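Local coordinates for putative restriction endonuclease domain-containing protein (Anabaena variabilis, PDB 3OT2), which is of unknown function but probably acts as a nuclease, being a putative restriction endonuclease of the PD-(D/E)XK clan, at residues A[21-26]-A[35-40]; A[80-85]-A[108-113]; A[161-166]-A[178-183]; A[55-60]-A[169-174]. All blocks are in the same frame, centred on the assembly; numbering follows the deposited sequence.

In the fold
The centre of interaction 2 is about 1 Å from the centre of the chain, in the mixed sheet, where Asp81 and Glu111 probably belong to a PD-(D/E)XK-type site. Interaction 1 closes the base of the neighbouring hairpin, with centres 14 Å apart, and reaches interaction 2 through Lys35 NZ, 3.0 Å from Asp81 OD1. It contributes Thr21 and Ser25 to the 1,4-butanediol pocket. Interaction 4 joins interaction 2 by packing: Phe171 CE1 is 3.8 Å from Val84 CG1, and Pro169 CD 3.5 Å from Trp108 CD2. Interaction 3 adjoins interaction 4 in sequence, and its nearest atoms stay about 7 Å from interaction 2. Interactions 1 and 4 fall on opposite sides of the chain centre.

Interaction 1: residues A[21-26]-A[35-40]; sequences TEPASE and KPMPQG
Lys35 N gives its hydrogen to Ala24 O at 2.8 Å in an almost straight bond, 172° at the hydrogen. This adds a rung to the beta hairpin of strands 25-28 and 31-34, where Glu26 and Ile33 pair next, so the two segments come together at the hairpin's open end. Lys35 CG stands anti to its carbonyl carbon (chi1 -81°), which lays it near Ala24 O and 4.1 Å from Glu26 CD. The chain then leads NZ away from this contact, to salt bridges with Glu68 and Asp81 and a hydrogen bond to Val79 O; Glu26 OE2 likewise looks outside, to Val79 N. In this way the aliphatic part of the lysine packs in the hairpin base while its charged end lies at Asp81, probably part of the putative nuclease site.

Before the hairpin, a cis peptide bond leads into Pro23, whose ring lies against the backbone that leaves strand 31-34. Its CB sits 3.3 Å from Lys35 O. Two hydroxyls link in series within 21-25: Ser25 OG donates to Thr21 OG1 at 2.8 Å, which donates to Pro23 O at 2.7 Å. Ser25 also touches the bound 1,4-butanediol. On the outer side, the selenomethionine Met37 crosses the proline at about a right angle, its SE 3.5 Å from Pro23 CD and 3.7 Å from Pro23 CG.

Interaction 2: residues A[80-85]-A[108-113]; sequences PDISVF and WTIEIL
Asp81 OD2 accepts the backbone N-H of Ile112 at 2.8 Å, on the anti side of the carboxylate and 18° out of its plane. The same oxygen is bonded by His42 NE2, while OD1 meets Lys35 NZ in a salt bridge, so both oxygens are held. A second side-chain bond runs the other way: Asp81 N donates to Glu111 OE1 at 3.2 Å, approaching from well above the carboxylate plane (54° out of it). Glu111 CD turns back toward Pro80 and Asp81, just before strand 82-85, through the bend at chi2 (-78°), and OE2 ends 3.4 Å from Pro80 CA. The two side chains cross at about a right angle, and a water lies 2.9 Å from Asp81 OD2 and 3.1 Å from Glu111 OE1.

Beyond these, strands 82-85 and 108-112 run antiparallel. Ile82 pairs with Ile110, and Val84 with Trp108, each as a hydrogen-bonded pair with two backbone bonds; Ser83 and Thr109 form the non-hydrogen-bonded pair between them. On the face toward helix 40-57, Ile82 and Ile110 meet CB to CB at 4.0 Å. Val84 lies alongside Trp108, CG2 3.9 Å from CE3, and Ile110 CD1 rests over one face of the indole toward its rim.

Pro80-Asp81 and Glu111 probably correspond to the PD and acidic positions of the PD-(D/E)XK motif. Two carboxylates brought together around a water beside a hydrophobic sheet are consistent with the metal-binding corner of such nucleases.

Interaction 3: residues A[161-166]-A[178-183]; sequences EPDALV and SIKDLF
Glu161 O opens the contact by facing the side chain of Ile179, 3.2 Å from its CB. From here to Ala164 the chain makes a type I beta turn, closed by Ala164 N bonding back to Glu161 O, and this turn is set against the N-terminus of helix 179-183. Pro162 O takes the N-H of Lys180 at 2.9 Å, in the carbonyl plane and on a lone pair, while Pro162 CB touches the base of that lysine's side chain. Asp163 reaches after the lysine's far end: OD1 makes a long salt bridge to Lys180 NZ at 3.6 Å, the Lys180 chain bending at chi3 and chi4. Ala164 O then accepts Ile179 N at 3.0 Å, and the same oxygen also lies 3.2 Å from Ser178 CA in a CA-H...O contact. Leu165 lays CD2 over Ser178 N, which is buried with no partner. Last comes Val166, whose CG2 meets Ile179 CD1 at 3.7 Å, the two side chains crossing at about a right angle above Val147 of strand 146-150.

Ser178 is the N-cap of the helix; OG, held between its own N and carbonyl carbon (chi1 67°), accepts Asp181 N at 3.1 Å. Two turn carbonyls and the Ser178 OG cap thus satisfy the N-H groups of Ile179, Lys180 and Asp181, the carbonyls tying the turn to the helix N-terminus.

Interaction 4: residues A[55-60]-A[169-174]; sequences SVVKPQ and PSFASE
Val57 CG1 touches both Phe171 CD1 and Ala172 CB at 4.0 Å. Here the C-terminal end of helix 40-57 meets the loop between strand 157-159 and helix 179-183, two parts of the nuclease-like fold more than a hundred residues apart in sequence. The methyl stands anti to the carbonyl carbon of Val57 (chi1 -65°) and arrives at the edge of the phenyl ring, in its plane, as the two side chains cross obliquely. One residue earlier, Val56 sends CG1 to the CB of Glu174 at 3.9 Å, approaching at about a right angle; Ala172 O is a little farther from the same methyl, at 4.3 Å. The glutamate's carboxylate leads away from the helix.

Phe171 CG stands between the backbone N and carbonyl carbon (chi1 67°), and the ring packs on Ala63 of strand 63-67, Val84 and Ile86 of strand 82-86 and Trp108.

Polar bonding is confined to each side of the contact. In the loop, Ala172 N reaches Pro169 O at 2.9 Å and Ser173 N reaches Ser170 O at 3.1 Å, winding a short 3-10 turn that presents Phe171 and Ala172. Since the close side-chain contacts are between carbon atoms, the join rests on a small, partly buried apolar contact, with no hydrogen bond between the segments to fix its register.

Interaction 1: residues A[21-26]-A[35-40]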
loop_
_atom_site.group_PDB
_atom_site.type_symbol
_atom_site.label_atom_id
_atom_site.label_comp_id
_atom_site.label_asym_id
_atom_site.label_seq_id
_atom_site.Cartn_x
_atom_site.Cartn_y
_atom_site.Cartn_z
ATOM N N THR A 21 22.775 -13.483 6.182
ATOM C CA THR A 21 22.070 -13.817 7.430
ATOM C C THR A 21 20.836 -14.675 7.123
ATOM O O THR A 21 20.427 -14.757 5.960
ATOM C CB THR A 21 21.671 -12.529 8.202
ATOM O OG1 THR A 21 20.751 -11.755 7.425
ATOM C CG2 THR A 21 22.860 -11.672 8.593
ATOM N N GLU A 22 20.258 -15.332 8.150
ATOM C CA GLU A 22 19.027 -16.118 7.997
ATOM C C GLU A 22 18.029 -15.673 9.061
ATOM O O GLU A 22 18.266 -15.931 10.248
ATOM C CB GLU A 22 19.251 -17.634 8.052
ATOM C CG GLU A 22 18.504 -18.401 6.962
ATOM C CD GLU A 22 16.983 -18.381 7.001
ATOM O OE1 GLU A 22 16.404 -18.796 8.034
ATOM O OE2 GLU A 22 16.368 -17.994 5.979
ATOM N N PRO A 23 16.956 -14.926 8.678
ATOM C CA PRO A 23 16.557 -14.519 7.314
ATOM C C PRO A 23 17.512 -13.481 6.718
ATOM O O PRO A 23 18.265 -12.839 7.457
ATOM C CB PRO A 23 15.143 -13.941 7.516
ATOM C CG PRO A 23 14.707 -14.412 8.863
ATOM C CD PRO A 23 15.969 -14.456 9.662
ATOM N N ALA A 24 17.494 -13.333 5.375
ATOM C CA ALA A 24 18.377 -12.404 4.671
ATOM C C ALA A 24 18.181 -10.940 5.109
ATOM O O ALA A 24 17.115 -10.558 5.600
ATOM C CB ALA A 24 18.171 -12.532 3.177
ATOM N N SER A 25 19.248 -10.150 4.972
ATOM C CA SER A 25 19.246 -8.735 5.301
ATOM C C SER A 25 19.136 -7.891 4.038
ATOM O O SER A 25 19.780 -8.173 3.018
ATOM C CB SER A 25 20.494 -8.353 6.083
ATOM O OG SER A 25 20.489 -9.002 7.341
ATOM N N GLU A 26 18.320 -6.852 4.123
ATOM C CA GLU A 26 18.134 -5.899 3.049
ATOM C C GLU A 26 18.770 -4.587 3.436
ATOM O O GLU A 26 18.874 -4.272 4.629
ATOM C CB GLU A 26 16.647 -5.704 2.726
ATOM C CG GLU A 26 15.960 -6.966 2.241
ATOM C CD GLU A 26 14.531 -6.776 1.764
ATOM O OE1 GLU A 26 13.698 -6.301 2.562
ATOM O OE2 GLU A 26 14.224 -7.153 0.613
ATOM N N LYS A 35 14.888 -9.584 6.967
ATOM C CA LYS A 35 13.589 -10.074 6.490
ATOM C C LYS A 35 12.859 -10.855 7.606
ATOM O O LYS A 35 13.523 -11.287 8.545
ATOM C CB LYS A 35 13.775 -10.977 5.247
ATOM C CG LYS A 35 13.950 -10.216 3.944
ATOM C CD LYS A 35 13.972 -11.165 2.740
ATOM C CE LYS A 35 12.613 -11.787 2.463
ATOM N NZ LYS A 35 12.566 -12.444 1.137
ATOM N N PRO A 36 11.513 -11.052 7.546
ATOM C CA PRO A 36 10.852 -11.805 8.626
ATOM C C PRO A 36 11.210 -13.290 8.600
ATOM O O PRO A 36 11.674 -13.823 7.586
ATOM C CB PRO A 36 9.349 -11.579 8.365
ATOM C CG PRO A 36 9.236 -11.139 7.017
ATOM C CD PRO A 36 10.528 -10.581 6.544
HETATM N N MSE A 37 11.016 -13.952 9.738
HETATM C CA MSE A 37 11.274 -15.379 9.879
HETATM C C MSE A 37 10.285 -16.162 8.996
HETATM O O MSE A 37 9.139 -15.715 8.841
HETATM C CB MSE A 37 11.145 -15.783 11.361
HETATM C CG MSE A 37 12.252 -15.207 12.241
HETATM SE SE MSE A 37 13.921 -16.192 11.978
HETATM C CE MSE A 37 13.388 -17.867 12.785
ATOM N N PRO A 38 10.708 -17.283 8.355
ATOM C CA PRO A 38 9.750 -18.078 7.570
ATOM C C PRO A 38 8.556 -18.547 8.420
ATOM O O PRO A 38 8.705 -18.823 9.602
ATOM C CB PRO A 38 10.589 -19.275 7.096
ATOM C CG PRO A 38 12.005 -18.787 7.158
ATOM C CD PRO A 38 12.028 -17.942 8.395
ATOM N N GLN A 39 7.376 -18.568 7.820
ATOM C CA GLN A 39 6.118 -18.960 8.454
ATOM C C GLN A 39 5.442 -19.937 7.492
ATOM O O GLN A 39 5.674 -19.837 6.292
ATOM C CB GLN A 39 5.269 -17.684 8.729
ATOM C CG GLN A 39 3.850 -17.905 9.270
ATOM C CD GLN A 39 2.741 -17.242 8.455
ATOM O OE1 GLN A 39 2.905 -16.906 7.260
ATOM N NE2 GLN A 39 1.571 -17.054 9.094
ATOM N N GLY A 40 4.658 -20.874 8.017
ATOM C CA GLY A 40 3.969 -21.888 7.218
ATOM C C GLY A 40 3.181 -21.340 6.044
ATOM O O GLY A 40 3.439 -21.730 4.906
#

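Interaction 2: residues A[80-85]-A[108-113]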
loop_
_atom_site.group_PDB
_atom_site.type_symbol
_atom_site.label_atom_id
_atom_site.label_comp_id
_atom_site.label_asym_id
_atom_site.label_seq_id
_atom_site.Cartn_x
_atom_site.Cartn_y
_atom_site.Cartn_z
ATOM N N PRO A 80 13.579 -9.879 -2.761
ATOM C CA PRO A 80 12.140 -10.123 -2.914
ATOM C C PRO A 80 11.826 -11.588 -2.629
ATOM O O PRO A 80 12.674 -12.443 -2.898
ATOM C CB PRO A 80 11.879 -9.776 -4.391
ATOM C CG PRO A 80 12.948 -8.831 -4.746
ATOM C CD PRO A 80 14.159 -9.353 -4.014
ATOM N N ASP A 81 10.626 -11.883 -2.094
ATOM C CA ASP A 81 10.244 -13.273 -1.853
ATOM C C ASP A 81 10.402 -14.089 -3.164
ATOM O O ASP A 81 10.950 -15.202 -3.146
ATOM C CB ASP A 81 8.803 -13.355 -1.310
ATOM C CG ASP A 81 8.638 -12.906 0.133
ATOM O OD1 ASP A 81 9.656 -12.902 0.886
ATOM O OD2 ASP A 81 7.494 -12.598 0.526
ATOM N N ILE A 82 9.938 -13.512 -4.299
ATOM C CA ILE A 82 10.062 -14.108 -5.647
ATOM C C ILE A 82 10.443 -13.006 -6.611
ATOM O O ILE A 82 9.810 -11.961 -6.624
ATOM C CB ILE A 82 8.793 -14.849 -6.131
ATOM C CG1 ILE A 82 8.325 -15.910 -5.109
ATOM C CG2 ILE A 82 8.981 -15.466 -7.542
ATOM C CD1 ILE A 82 6.883 -16.245 -5.225
ATOM N N SER A 83 11.482 -13.255 -7.415
ATOM C CA SER A 83 11.941 -12.376 -8.487
ATOM C C SER A 83 11.812 -13.111 -9.805
ATOM O O SER A 83 12.285 -14.241 -9.923
ATOM C CB SER A 83 13.403 -12.004 -8.253
ATOM O OG SER A 83 13.434 -11.004 -7.262
ATOM N N VAL A 84 11.189 -12.481 -10.792
ATOM C CA VAL A 84 11.016 -13.096 -12.110
ATOM C C VAL A 84 11.759 -12.234 -13.137
ATOM O O VAL A 84 11.560 -11.017 -13.205
ATOM C CB VAL A 84 9.524 -13.336 -12.500
ATOM C CG1 VAL A 84 9.423 -14.242 -13.722
ATOM C CG2 VAL A 84 8.724 -13.940 -11.340
ATOM N N PHE A 85 12.653 -12.871 -13.906
ATOM C CA PHE A 85 13.441 -12.173 -14.941
ATOM C C PHE A 85 13.203 -12.791 -16.285
ATOM O O PHE A 85 13.272 -14.013 -16.390
ATOM C CB PHE A 85 14.957 -12.278 -14.627
ATOM C CG PHE A 85 15.432 -11.455 -13.457
ATOM C CD1 PHE A 85 15.369 -11.955 -12.166
ATOM C CD2 PHE A 85 15.973 -10.190 -13.651
ATOM C CE1 PHE A 85 15.806 -11.192 -11.088
ATOM C CE2 PHE A 85 16.434 -9.436 -12.570
ATOM C CZ PHE A 85 16.345 -9.942 -11.297
ATOM N N TRP A 108 9.431 -8.844 -12.781
ATOM C CA TRP A 108 8.229 -9.048 -11.992
ATOM C C TRP A 108 8.639 -9.417 -10.562
ATOM O O TRP A 108 9.364 -10.399 -10.360
ATOM C CB TRP A 108 7.369 -10.140 -12.665
ATOM C CG TRP A 108 6.077 -10.528 -11.992
ATOM C CD1 TRP A 108 5.358 -9.812 -11.070
ATOM C CD2 TRP A 108 5.293 -11.690 -12.306
ATOM N NE1 TRP A 108 4.207 -10.499 -10.738
ATOM C CE2 TRP A 108 4.134 -11.643 -11.505
ATOM C CE3 TRP A 108 5.476 -12.792 -13.180
ATOM C CZ2 TRP A 108 3.159 -12.657 -11.548
ATOM C CZ3 TRP A 108 4.498 -13.784 -13.229
ATOM C CH2 TRP A 108 3.372 -13.723 -12.409
ATOM N N THR A 109 8.231 -8.586 -9.585
ATOM C CA THR A 109 8.554 -8.839 -8.182
ATOM C C THR A 109 7.291 -9.289 -7.455
ATOM O O THR A 109 6.230 -8.708 -7.648
ATOM C CB THR A 109 9.253 -7.633 -7.495
ATOM O OG1 THR A 109 9.588 -8.005 -6.159
ATOM C CG2 THR A 109 8.373 -6.373 -7.407
ATOM N N ILE A 110 7.405 -10.331 -6.633
ATOM C CA ILE A 110 6.268 -10.821 -5.850
ATOM C C ILE A 110 6.669 -10.852 -4.386
ATOM O O ILE A 110 7.667 -11.470 -4.031
ATOM C CB ILE A 110 5.747 -12.195 -6.337
ATOM C CG1 ILE A 110 5.308 -12.130 -7.823
ATOM C CG2 ILE A 110 4.615 -12.701 -5.435
ATOM C CD1 ILE A 110 5.324 -13.413 -8.503
ATOM N N GLU A 111 5.892 -10.146 -3.550
ATOM C CA GLU A 111 6.089 -10.079 -2.114
ATOM C C GLU A 111 4.883 -10.660 -1.439
ATOM O O GLU A 111 3.753 -10.360 -1.823
ATOM C CB GLU A 111 6.329 -8.633 -1.648
ATOM C CG GLU A 111 7.561 -7.989 -2.274
ATOM C CD GLU A 111 8.908 -8.398 -1.692
ATOM O OE1 GLU A 111 8.993 -9.422 -0.971
ATOM O OE2 GLU A 111 9.894 -7.697 -1.986
ATOM N N ILE A 112 5.112 -11.504 -0.457
ATOM C CA ILE A 112 4.013 -12.129 0.273
ATOM C C ILE A 112 4.126 -11.720 1.724
ATOM O O ILE A 112 5.164 -11.953 2.346
ATOM C CB ILE A 112 4.020 -13.676 0.091
ATOM C CG1 ILE A 112 3.989 -14.062 -1.403
ATOM C CG2 ILE A 112 2.854 -14.332 0.837
ATOM C CD1 ILE A 112 4.891 -15.275 -1.715
ATOM N N LEU A 113 3.060 -11.108 2.262
ATOM C CA LEU A 113 3.043 -10.712 3.670
ATOM C C LEU A 113 3.014 -11.907 4.597
ATOM O O LEU A 113 2.485 -12.969 4.263
ATOM C CB LEU A 113 1.838 -9.810 3.984
ATOM C CG LEU A 113 1.766 -8.466 3.247
ATOM C CD1 LEU A 113 0.518 -7.732 3.668
ATOM C CD2 LEU A 113 3.030 -7.619 3.509
HETATM O O HOH W 1 7.451 -9.927 1.630
#

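Interaction 3: residues A[161-166]-A[178-183]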
loop_
_atom_site.group_PDB
_atom_site.type_symbol
_atom_site.label_atom_id
_atom_site.label_comp_id
_atom_site.label_asym_id
_atom_site.label_seq_id
_atom_site.Cartn_x
_atom_site.Cartn_y
_atom_site.Cartn_z
ATOM N N GLU A 161 -11.810 -10.619 -5.402
ATOM C CA GLU A 161 -12.996 -11.430 -5.723
ATOM C C GLU A 161 -12.500 -12.834 -6.028
ATOM O O GLU A 161 -11.537 -12.964 -6.786
ATOM C CB GLU A 161 -13.789 -10.839 -6.905
ATOM C CG GLU A 161 -14.604 -9.604 -6.546
ATOM C CD GLU A 161 -15.765 -9.834 -5.593
ATOM O OE1 GLU A 161 -16.763 -10.474 -6.003
ATOM O OE2 GLU A 161 -15.678 -9.365 -4.434
ATOM N N PRO A 162 -13.096 -13.897 -5.446
ATOM C CA PRO A 162 -12.559 -15.255 -5.664
ATOM C C PRO A 162 -12.378 -15.658 -7.120
ATOM O O PRO A 162 -11.375 -16.279 -7.420
ATOM C CB PRO A 162 -13.596 -16.159 -4.983
ATOM C CG PRO A 162 -14.174 -15.292 -3.905
ATOM C CD PRO A 162 -14.231 -13.915 -4.496
ATOM N N ASP A 163 -13.310 -15.300 -8.012
ATOM C CA ASP A 163 -13.220 -15.693 -9.420
ATOM C C ASP A 163 -12.349 -14.746 -10.265
ATOM O O ASP A 163 -12.081 -15.060 -11.417
ATOM C CB ASP A 163 -14.623 -15.820 -10.044
ATOM C CG ASP A 163 -15.537 -16.821 -9.336
ATOM O OD1 ASP A 163 -15.055 -17.938 -8.992
ATOM O OD2 ASP A 163 -16.738 -16.494 -9.134
ATOM N N ALA A 164 -11.885 -13.621 -9.705
ATOM C CA ALA A 164 -11.085 -12.672 -10.475
ATOM C C ALA A 164 -9.695 -13.210 -10.781
ATOM O O ALA A 164 -9.045 -13.791 -9.908
ATOM C CB ALA A 164 -10.974 -11.364 -9.731
ATOM N N LEU A 165 -9.244 -13.026 -12.026
ATOM C CA LEU A 165 -7.888 -13.403 -12.439
ATOM C C LEU A 165 -6.938 -12.306 -12.063
ATOM O O LEU A 165 -7.241 -11.132 -12.273
ATOM C CB LEU A 165 -7.796 -13.655 -13.939
ATOM C CG LEU A 165 -8.521 -14.862 -14.509
ATOM C CD1 LEU A 165 -8.235 -14.951 -15.985
ATOM C CD2 LEU A 165 -8.079 -16.161 -13.837
ATOM N N VAL A 166 -5.786 -12.661 -11.510
ATOM C CA VAL A 166 -4.808 -11.650 -11.114
ATOM C C VAL A 166 -3.983 -11.320 -12.358
ATOM O O VAL A 166 -3.482 -12.244 -12.987
ATOM C CB VAL A 166 -3.934 -12.097 -9.918
ATOM C CG1 VAL A 166 -3.143 -10.923 -9.344
ATOM C CG2 VAL A 166 -4.787 -12.741 -8.827
ATOM N N SER A 178 -6.549 -17.321 -10.646
ATOM C CA SER A 178 -7.622 -16.643 -9.930
ATOM C C SER A 178 -7.216 -16.428 -8.479
ATOM O O SER A 178 -6.313 -17.110 -7.989
ATOM C CB SER A 178 -8.916 -17.447 -9.997
ATOM O OG SER A 178 -8.797 -18.662 -9.274
ATOM N N ILE A 179 -7.913 -15.521 -7.783
ATOM C CA ILE A 179 -7.727 -15.262 -6.346
ATOM C C ILE A 179 -7.989 -16.575 -5.573
ATOM O O ILE A 179 -7.166 -16.977 -4.741
ATOM C CB ILE A 179 -8.660 -14.090 -5.897
ATOM C CG1 ILE A 179 -8.123 -12.722 -6.412
ATOM C CG2 ILE A 179 -8.936 -14.048 -4.365
ATOM C CD1 ILE A 179 -6.761 -12.213 -5.733
ATOM N N LYS A 180 -9.091 -17.275 -5.910
ATOM C CA LYS A 180 -9.485 -18.528 -5.255
ATOM C C LYS A 180 -8.372 -19.595 -5.410
ATOM O O LYS A 180 -8.041 -20.256 -4.424
ATOM C CB LYS A 180 -10.850 -18.988 -5.784
ATOM C CG LYS A 180 -11.016 -20.453 -6.184
ATOM C CD LYS A 180 -12.481 -20.879 -6.186
ATOM C CE LYS A 180 -13.309 -20.264 -7.294
ATOM N NZ LYS A 180 -13.285 -21.055 -8.567
ATOM N N ASP A 181 -7.744 -19.690 -6.600
ATOM C CA ASP A 181 -6.660 -20.642 -6.858
ATOM C C ASP A 181 -5.433 -20.311 -6.028
ATOM O O ASP A 181 -4.828 -21.216 -5.451
ATOM C CB ASP A 181 -6.267 -20.679 -8.353
ATOM C CG ASP A 181 -7.253 -21.380 -9.280
ATOM O OD1 ASP A 181 -8.086 -22.167 -8.781
ATOM O OD2 ASP A 181 -7.191 -21.133 -10.509
ATOM N N LEU A 182 -5.060 -19.023 -5.974
ATOM C CA LEU A 182 -3.899 -18.582 -5.223
ATOM C C LEU A 182 -4.018 -18.947 -3.739
ATOM O O LEU A 182 -3.112 -19.562 -3.189
ATOM C CB LEU A 182 -3.743 -17.054 -5.357
ATOM C CG LEU A 182 -2.331 -16.454 -5.316
ATOM C CD1 LEU A 182 -2.396 -14.967 -5.592
ATOM C CD2 LEU A 182 -1.650 -16.670 -3.992
ATOM N N PHE A 183 -5.111 -18.544 -3.088
ATOM C CA PHE A 183 -5.258 -18.747 -1.651
ATOM C C PHE A 183 -5.689 -20.192 -1.293
ATOM O O PHE A 183 -5.557 -20.585 -0.136
ATOM C CB PHE A 183 -6.149 -17.652 -1.027
ATOM C CG PHE A 183 -5.491 -16.298 -1.255
ATOM C CD1 PHE A 183 -4.326 -15.949 -0.582
ATOM C CD2 PHE A 183 -5.979 -15.416 -2.219
ATOM C CE1 PHE A 183 -3.665 -14.739 -0.859
ATOM C CE2 PHE A 183 -5.314 -14.205 -2.496
ATOM C CZ PHE A 183 -4.159 -13.879 -1.819
#

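Interaction 4: residues A[55-60]-A[169-174]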
loop_
_atom_site.group_PDB
_atom_site.type_symbol
_atom_site.label_atom_id
_atom_site.label_comp_id
_atom_site.label_asym_id
_atom_site.label_seq_id
_atom_site.Cartn_x
_atom_site.Cartn_y
_atom_site.Cartn_z
ATOM N N SER A 55 6.420 -23.222 -14.379
ATOM C CA SER A 55 5.775 -24.205 -15.262
ATOM C C SER A 55 5.296 -23.526 -16.562
ATOM O O SER A 55 5.315 -24.149 -17.609
ATOM C CB SER A 55 4.609 -24.900 -14.555
ATOM O OG SER A 55 3.501 -24.022 -14.448
ATOM N N VAL A 56 4.952 -22.231 -16.480
ATOM C CA VAL A 56 4.476 -21.401 -17.594
ATOM C C VAL A 56 5.644 -20.748 -18.371
ATOM O O VAL A 56 5.617 -20.768 -19.606
ATOM C CB VAL A 56 3.452 -20.333 -17.083
ATOM C CG1 VAL A 56 3.069 -19.332 -18.191
ATOM C CG2 VAL A 56 2.197 -21.006 -16.535
ATOM N N VAL A 57 6.655 -20.190 -17.694
ATOM C CA VAL A 57 7.702 -19.442 -18.417
ATOM C C VAL A 57 9.043 -20.170 -18.654
ATOM O O VAL A 57 9.769 -19.763 -19.561
ATOM C CB VAL A 57 7.980 -18.062 -17.758
ATOM C CG1 VAL A 57 6.753 -17.158 -17.854
ATOM C CG2 VAL A 57 8.482 -18.199 -16.310
ATOM N N LYS A 58 9.409 -21.174 -17.843
ATOM C CA LYS A 58 10.714 -21.820 -17.988
ATOM C C LYS A 58 10.815 -22.784 -19.193
ATOM O O LYS A 58 11.856 -22.708 -19.845
ATOM C CB LYS A 58 11.125 -22.553 -16.699
ATOM C CG LYS A 58 12.551 -22.267 -16.261
ATOM C CD LYS A 58 12.874 -22.906 -14.910
ATOM C CE LYS A 58 13.412 -24.288 -15.103
ATOM N NZ LYS A 58 13.864 -24.867 -13.824
ATOM N N PRO A 59 9.824 -23.668 -19.542
ATOM C CA PRO A 59 10.041 -24.603 -20.675
ATOM C C PRO A 59 10.478 -23.956 -22.002
ATOM O O PRO A 59 11.400 -24.479 -22.618
ATOM C CB PRO A 59 8.681 -25.280 -20.848
ATOM C CG PRO A 59 8.057 -25.221 -19.486
ATOM C CD PRO A 59 8.521 -23.927 -18.884
ATOM N N GLN A 60 9.870 -22.836 -22.419
ATOM C CA GLN A 60 10.233 -22.189 -23.683
ATOM C C GLN A 60 11.253 -21.070 -23.488
ATOM O O GLN A 60 11.437 -20.235 -24.377
ATOM C CB GLN A 60 9.006 -21.658 -24.404
ATOM C CG GLN A 60 8.099 -22.775 -24.849
ATOM C CD GLN A 60 6.726 -22.240 -25.049
ATOM O OE1 GLN A 60 6.300 -21.983 -26.176
ATOM N NE2 GLN A 60 6.033 -21.971 -23.948
ATOM N N PRO A 169 2.439 -10.046 -16.041
ATOM C CA PRO A 169 3.114 -9.341 -17.156
ATOM C C PRO A 169 2.857 -10.077 -18.468
ATOM O O PRO A 169 2.553 -11.275 -18.446
ATOM C CB PRO A 169 4.595 -9.378 -16.767
ATOM C CG PRO A 169 4.634 -9.801 -15.349
ATOM C CD PRO A 169 3.409 -10.611 -15.091
ATOM N N SER A 170 2.916 -9.369 -19.604
ATOM C CA SER A 170 2.570 -9.987 -20.886
ATOM C C SER A 170 3.475 -11.208 -21.220
ATOM O O SER A 170 2.965 -12.160 -21.825
ATOM C CB SER A 170 2.563 -8.962 -22.019
ATOM O OG SER A 170 3.838 -8.358 -22.155
ATOM N N PHE A 171 4.748 -11.246 -20.759
ATOM C CA PHE A 171 5.575 -12.433 -21.044
ATOM C C PHE A 171 4.992 -13.688 -20.346
ATOM O O PHE A 171 5.256 -14.798 -20.801
ATOM C CB PHE A 171 7.049 -12.233 -20.623
ATOM C CG PHE A 171 7.292 -12.109 -19.126
ATOM C CD1 PHE A 171 7.412 -13.247 -18.323
ATOM C CD2 PHE A 171 7.464 -10.856 -18.531
ATOM C CE1 PHE A 171 7.682 -13.130 -16.954
ATOM C CE2 PHE A 171 7.786 -10.746 -17.162
ATOM C CZ PHE A 171 7.870 -11.879 -16.384
ATOM N N ALA A 172 4.213 -13.509 -19.247
ATOM C CA ALA A 172 3.614 -14.620 -18.517
ATOM C C ALA A 172 2.088 -14.735 -18.773
ATOM O O ALA A 172 1.395 -15.410 -18.009
ATOM C CB ALA A 172 3.883 -14.436 -17.014
ATOM N N SER A 173 1.577 -14.124 -19.861
ATOM C CA SER A 173 0.137 -14.059 -20.183
ATOM C C SER A 173 -0.570 -15.429 -20.252
ATOM O O SER A 173 -1.792 -15.456 -20.118
ATOM C CB SER A 173 -0.102 -13.301 -21.484
ATOM O OG SER A 173 0.376 -14.044 -22.587
ATOM N N GLU A 174 0.166 -16.546 -20.437
ATOM C CA GLU A 174 -0.459 -17.886 -20.443
ATOM C C GLU A 174 -0.877 -18.319 -19.023
ATOM O O GLU A 174 -1.655 -19.261 -18.879
ATOM C CB GLU A 174 0.477 -18.929 -21.052
ATOM C CG GLU A 174 0.624 -18.757 -22.552
ATOM C CD GLU A 174 -0.691 -18.833 -23.311
ATOM O OE1 GLU A 174 -1.390 -19.863 -23.193
ATOM O OE2 GLU A 174 -1.072 -17.820 -23.936
#